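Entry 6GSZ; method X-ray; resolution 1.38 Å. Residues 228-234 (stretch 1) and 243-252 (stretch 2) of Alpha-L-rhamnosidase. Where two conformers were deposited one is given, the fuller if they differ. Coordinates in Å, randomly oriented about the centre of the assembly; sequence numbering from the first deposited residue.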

ATOM      1  N   GLY A 228      19.171 -17.327  -5.306  1.00 11.73           N
ATOM      2  CA  GLY A 228      20.016 -16.735  -6.311  1.00 11.74           C
ATOM      3  C   GLY A 228      20.266 -15.253  -6.098  1.00 10.85           C
ATOM      4  O   GLY A 228      19.421 -14.568  -5.518  1.00 10.98           O
ATOM      5  N   LEU A 229      21.401 -14.774  -6.602  1.00 10.24           N
ATOM      6  CA  LEU A 229      21.816 -13.367  -6.458  1.00 10.31           C
ATOM      7  C   LEU A 229      22.201 -12.839  -7.849  1.00 10.46           C
ATOM      8  O   LEU A 229      22.943 -13.475  -8.587  1.00 11.31           O
ATOM      9  CB  LEU A 229      23.065 -13.310  -5.567  1.00 11.90           C
ATOM     10  CG  LEU A 229      23.748 -11.949  -5.464  1.00 12.49           C
ATOM     11  CD1 LEU A 229      22.838 -10.921  -4.822  1.00 13.12           C
ATOM     12  CD2 LEU A 229      25.067 -12.056  -4.752  1.00 13.40           C
ATOM     13  N   LEU A 230      21.715 -11.637  -8.189  1.00  9.96           N
ATOM     14  CA  LEU A 230      22.222 -10.895  -9.346  1.00 11.03           C
ATOM     15  C   LEU A 230      22.744  -9.555  -8.831  1.00 11.12           C
ATOM     16  O   LEU A 230      21.972  -8.801  -8.193  1.00 11.49           O
ATOM     17  CB  LEU A 230      21.082 -10.671 -10.343  1.00 10.78           C
ATOM     18  CG  LEU A 230      21.464  -9.856 -11.598  1.00 11.93           C
ATOM     19  CD1 LEU A 230      22.507 -10.612 -12.445  1.00 12.53           C
ATOM     20  CD2 LEU A 230      20.227  -9.523 -12.424  1.00 12.64           C
ATOM     21  N   SER A 231      23.973  -9.186  -9.201  1.00 10.97           N
ATOM     22  CA  SER A 231      24.623  -7.990  -8.649  0.50 11.18           C
ATOM     23  C   SER A 231      25.569  -7.408  -9.707  1.00 12.31           C
ATOM     24  O   SER A 231      26.317  -8.160 -10.307  1.00 14.00           O
ATOM     25  CB  SER A 231      25.345  -8.351  -7.362  0.50 12.93           C
ATOM     26  OG  SER A 231      25.953  -7.231  -6.721  0.50 14.29           O
ATOM     27  N   LEU A 232      25.585  -6.094  -9.859  1.00 11.42           N
ATOM     28  CA  LEU A 232      26.612  -5.425 -10.623  1.00 10.82           C
ATOM     29  C   LEU A 232      27.035  -4.178  -9.850  1.00 11.42           C
ATOM     30  O   LEU A 232      26.188  -3.295  -9.597  1.00 11.72           O
ATOM     31  CB  LEU A 232      26.099  -5.046 -12.016  1.00 10.54           C
ATOM     32  CG  LEU A 232      27.137  -4.365 -12.917  1.00 11.74           C
ATOM     33  CD1 LEU A 232      28.276  -5.341 -13.229  1.00 13.48           C
ATOM     34  CD2 LEU A 232      26.468  -3.776 -14.174  1.00 13.52           C
ATOM     35  N   LEU A 233      28.320  -4.077  -9.528  1.00 12.71           N
ATOM     36  CA  LEU A 233      28.932  -2.886  -8.965  0.50 12.66           C
ATOM     37  C   LEU A 233      29.644  -2.149 -10.099  1.00 13.90           C
ATOM     38  O   LEU A 233      30.410  -2.746 -10.839  1.00 15.88           O
ATOM     39  CB  LEU A 233      29.931  -3.269  -7.876  0.50 16.92           C
ATOM     40  CG  LEU A 233      30.579  -2.082  -7.168  0.50 21.62           C
ATOM     41  CD1 LEU A 233      29.609  -1.447  -6.208  0.50 24.30           C
ATOM     42  CD2 LEU A 233      31.832  -2.517  -6.434  0.50 23.30           C
ATOM     43  N   VAL A 234      29.303  -0.870 -10.290  1.00 13.44           N
ATOM     44  CA  VAL A 234      29.901  -0.046 -11.325  1.00 14.63           C
ATOM     45  C   VAL A 234      30.610   1.115 -10.624  1.00 14.48           C
ATOM     46  O   VAL A 234      29.947   1.928  -9.944  1.00 15.60           O
ATOM     47  CB  VAL A 234      28.840   0.472 -12.309  1.00 14.69           C
ATOM     48  CG1 VAL A 234      29.517   1.232 -13.437  1.00 17.36           C
ATOM     49  CG2 VAL A 234      27.991  -0.647 -12.886  1.00 14.37           C
ATOM     50  N   LEU A 243      34.801   0.702 -13.983  1.00 17.98           N
ATOM     51  CA  LEU A 243      35.088  -0.657 -13.525  0.50 17.54           C
ATOM     52  C   LEU A 243      33.754  -1.364 -13.238  1.00 16.52           C
ATOM     53  O   LEU A 243      32.866  -0.777 -12.628  1.00 18.15           O
ATOM     54  CB  LEU A 243      35.978  -0.524 -12.279  0.50 20.54           C
ATOM     55  CG  LEU A 243      36.233  -1.757 -11.408  0.50 25.26           C
ATOM     56  CD1 LEU A 243      37.020  -2.831 -12.150  0.50 27.72           C
ATOM     57  CD2 LEU A 243      36.991  -1.350 -10.145  0.50 25.41           C
ATOM     58  N   TYR A 244      33.635  -2.607 -13.693  1.00 17.03           N
ATOM     59  CA  TYR A 244      32.436  -3.461 -13.524  1.00 16.30           C
ATOM     60  C   TYR A 244      32.775  -4.687 -12.683  1.00 15.28           C
ATOM     61  O   TYR A 244      33.659  -5.450 -13.051  1.00 20.64           O
ATOM     62  CB  TYR A 244      31.900  -3.921 -14.874  1.00 17.67           C
ATOM     63  CG  TYR A 244      31.487  -2.766 -15.738  1.00 20.55           C
ATOM     64  CD1 TYR A 244      32.388  -2.150 -16.602  1.00 24.00           C
ATOM     65  CD2 TYR A 244      30.198  -2.297 -15.685  1.00 22.89           C
ATOM     66  CE1 TYR A 244      32.005  -1.072 -17.375  1.00 27.70           C
ATOM     67  CE2 TYR A 244      29.798  -1.214 -16.447  1.00 27.18           C
ATOM     68  CZ  TYR A 244      30.709  -0.597 -17.283  1.00 25.45           C
ATOM     69  OH  TYR A 244      30.313   0.442 -18.053  1.00 32.79           O
ATOM     70  N   ILE A 245      32.059  -4.900 -11.579  1.00 14.29           N
ATOM     71  CA  ILE A 245      32.300  -6.057 -10.734  1.00 13.57           C
ATOM     72  C   ILE A 245      30.992  -6.828 -10.711  1.00 13.60           C
ATOM     73  O   ILE A 245      30.044  -6.452  -9.976  1.00 15.70           O
ATOM     74  CB  ILE A 245      32.715  -5.693  -9.292  1.00 15.53           C
ATOM     75  CG1 ILE A 245      33.887  -4.716  -9.228  1.00 20.33           C
ATOM     76  CG2 ILE A 245      33.019  -6.980  -8.511  1.00 16.82           C
ATOM     77  CD1 ILE A 245      35.126  -5.240  -9.863  1.00 26.27           C
ATOM     78  N   PRO A 246      30.864  -7.850 -11.570  1.00 14.16           N
ATOM     79  CA  PRO A 246      29.626  -8.602 -11.675  1.00 13.52           C
ATOM     80  C   PRO A 246      29.509  -9.751 -10.686  1.00 11.83           C
ATOM     81  O   PRO A 246      30.535 -10.352 -10.292  1.00 13.49           O
ATOM     82  CB  PRO A 246      29.689  -9.146 -13.112  1.00 14.90           C
ATOM     83  CG  PRO A 246      31.164  -9.461 -13.277  1.00 18.08           C
ATOM     84  CD  PRO A 246      31.848  -8.305 -12.567  1.00 18.38           C
ATOM     85  N   SER A 247      28.274 -10.181 -10.408  1.00 12.26           N
ATOM     86  CA  SER A 247      28.026 -11.510  -9.873  1.00 12.26           C
ATOM     87  C   SER A 247      28.381 -12.519 -10.951  1.00 12.82           C
ATOM     88  O   SER A 247      27.927 -12.439 -12.091  1.00 13.87           O
ATOM     89  CB  SER A 247      26.596 -11.665  -9.420  1.00 12.35           C
ATOM     90  OG  SER A 247      25.665 -11.218 -10.407  1.00 11.97           O
ATOM     91  N   ASP A 248      29.171 -13.542 -10.573  1.00 12.87           N
ATOM     92  CA  ASP A 248      29.566 -14.617 -11.509  1.00 13.31           C
ATOM     93  C   ASP A 248      30.170 -15.747 -10.670  1.00 13.93           C
ATOM     94  O   ASP A 248      30.177 -15.659  -9.435  1.00 14.04           O
ATOM     95  CB  ASP A 248      30.504 -14.106 -12.599  1.00 14.29           C
ATOM     96  CG  ASP A 248      31.864 -13.653 -12.116  1.00 15.25           C
ATOM     97  OD1 ASP A 248      32.236 -13.994 -10.964  1.00 15.78           O
ATOM     98  OD2 ASP A 248      32.566 -12.928 -12.894  1.00 19.96           O
ATOM     99  N   SER A 249      30.679 -16.779 -11.358  1.00 14.56           N
ATOM    100  CA  SER A 249      31.141 -18.029 -10.745  0.50 15.29           C
ATOM    101  C   SER A 249      32.464 -17.847 -10.001  1.00 15.30           C
ATOM    102  O   SER A 249      33.038 -18.826  -9.474  1.00 17.61           O
ATOM    103  CB  SER A 249      31.325 -19.081 -11.801  0.50 17.49           C
ATOM    104  OG  SER A 249      32.565 -18.882 -12.470  0.50 19.75           O
ATOM    105  N   SER A 250      33.032 -16.627  -9.982  1.00 14.86           N
ATOM    106  CA  SER A 250      34.209 -16.295  -9.156  1.00 15.40           C
ATOM    107  C   SER A 250      33.881 -16.031  -7.673  1.00 15.52           C
ATOM    108  O   SER A 250      34.801 -15.923  -6.855  1.00 17.76           O
ATOM    109  CB  SER A 250      35.044 -15.162  -9.711  1.00 18.81           C
ATOM    110  OG  SER A 250      34.353 -13.920  -9.569  1.00 17.58           O
ATOM    111  N   TRP A 251      32.594 -15.867  -7.339  1.00 13.01           N
ATOM    112  CA  TRP A 251      32.206 -15.632  -5.969  1.00 12.75           C
ATOM    113  C   TRP A 251      32.286 -16.934  -5.173  1.00 12.41           C
ATOM    114  O   TRP A 251      32.271 -18.016  -5.744  1.00 14.11           O
ATOM    115  CB  TRP A 251      30.800 -15.014  -5.965  1.00 12.28           C
ATOM    116  CG  TRP A 251      30.649 -13.624  -6.493  1.00 12.93           C
ATOM    117  CD1 TRP A 251      31.135 -13.101  -7.662  1.00 11.87           C
ATOM    118  CD2 TRP A 251      29.924 -12.590  -5.836  1.00 12.32           C
ATOM    119  NE1 TRP A 251      30.725 -11.806  -7.803  1.00 12.41           N
ATOM    120  CE2 TRP A 251      30.007 -11.468  -6.686  1.00 12.48           C
ATOM    121  CE3 TRP A 251      29.254 -12.472  -4.606  1.00 12.92           C
ATOM    122  CZ2 TRP A 251      29.374 -10.268  -6.368  1.00 11.21           C
ATOM    123  CZ3 TRP A 251      28.620 -11.279  -4.313  1.00 12.65           C
ATOM    124  CH2 TRP A 251      28.734 -10.184  -5.165  1.00 13.17           C
ATOM    125  N   LYS A 252      32.303 -16.768  -3.866  1.00 12.19           N
ATOM    126  CA  LYS A 252      32.226 -17.896  -2.935  1.00 12.51           C
ATOM    127  C   LYS A 252      30.978 -17.781  -2.079  1.00 11.82           C
ATOM    128  O   LYS A 252      30.360 -16.708  -1.990  1.00 12.11           O
ATOM    129  CB  LYS A 252      33.449 -17.963  -2.032  1.00 15.00           C
ATOM    130  CG  LYS A 252      34.763 -18.203  -2.782  1.00 17.07           C
ATOM    131  CD  LYS A 252      35.876 -18.607  -1.826  1.00 25.73           C
ATOM    132  CE  LYS A 252      37.246 -18.630  -2.431  1.00 33.49           C
ATOM    133  NZ  LYS A 252      38.158 -19.190  -1.415  1.00 44.89           N
TER
HETATM  134  O   HOH W   1      28.432  -7.238  -7.899  1.00 16.34           O

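Strand 228-234 of the alpha-L-rhamnosidase runs antiparallel to strand 243-246, their axes 162° apart in direction and 4.7 Å apart at closest approach; beyond Pro246 the second stretch leaves the strand and enters a type I turn, Asp248 to Trp251. Gly228 makes no contact. Leu229 points toward the other stretch and packs its CD2 on Trp251 CZ3 (3.7 Å). Trp251 NE1 also donates to Pro246 O (2.9 Å), within its own stretch. Leu230 directs its CB away, yet its CD1 comes within 3.8 Å of Ser247 OG. At Ser231 the pairing is half backbone, half side chain: Ser247 N donates to Ser231 O (2.8 Å), but Ser231 N donates to the hydroxyl Ser247 OG (2.9 Å), which takes the place a backbone carbonyl would fill in a regular ladder. Ser231 OG reaches the opposite strand through water 1, which lies 2.7 Å from it and donates to Ile245 O, also 2.7 Å from the water oxygen. Leu232 faces Pro246 in a non-hydrogen-bonded pair, CA to CA 4.5 Å; its CD1 lies 4.1 Å from Pro246 CB and 4.2 Å from Tyr244 CB, bridging two side chains on the same sheet face. Leu233 and Ile245 form the fully backbone-bonded pair: Leu233 N to Ile245 O is 3.0 Å and almost linear at 179°, and Ile245 N to Leu233 O is 2.8 Å. Their side chains share the other face, with Leu233 CB 4.0 Å from Ile245 CB. Val234 returns to the face of Leu232, setting CG1 3.9 Å from Tyr244 CE2. CA-H...O contacts accompany this non-hydrogen-bonded pair: Tyr244 CA to Leu233 O, 3.4 Å, and Val234 CA to Leu243 O, 3.3 Å.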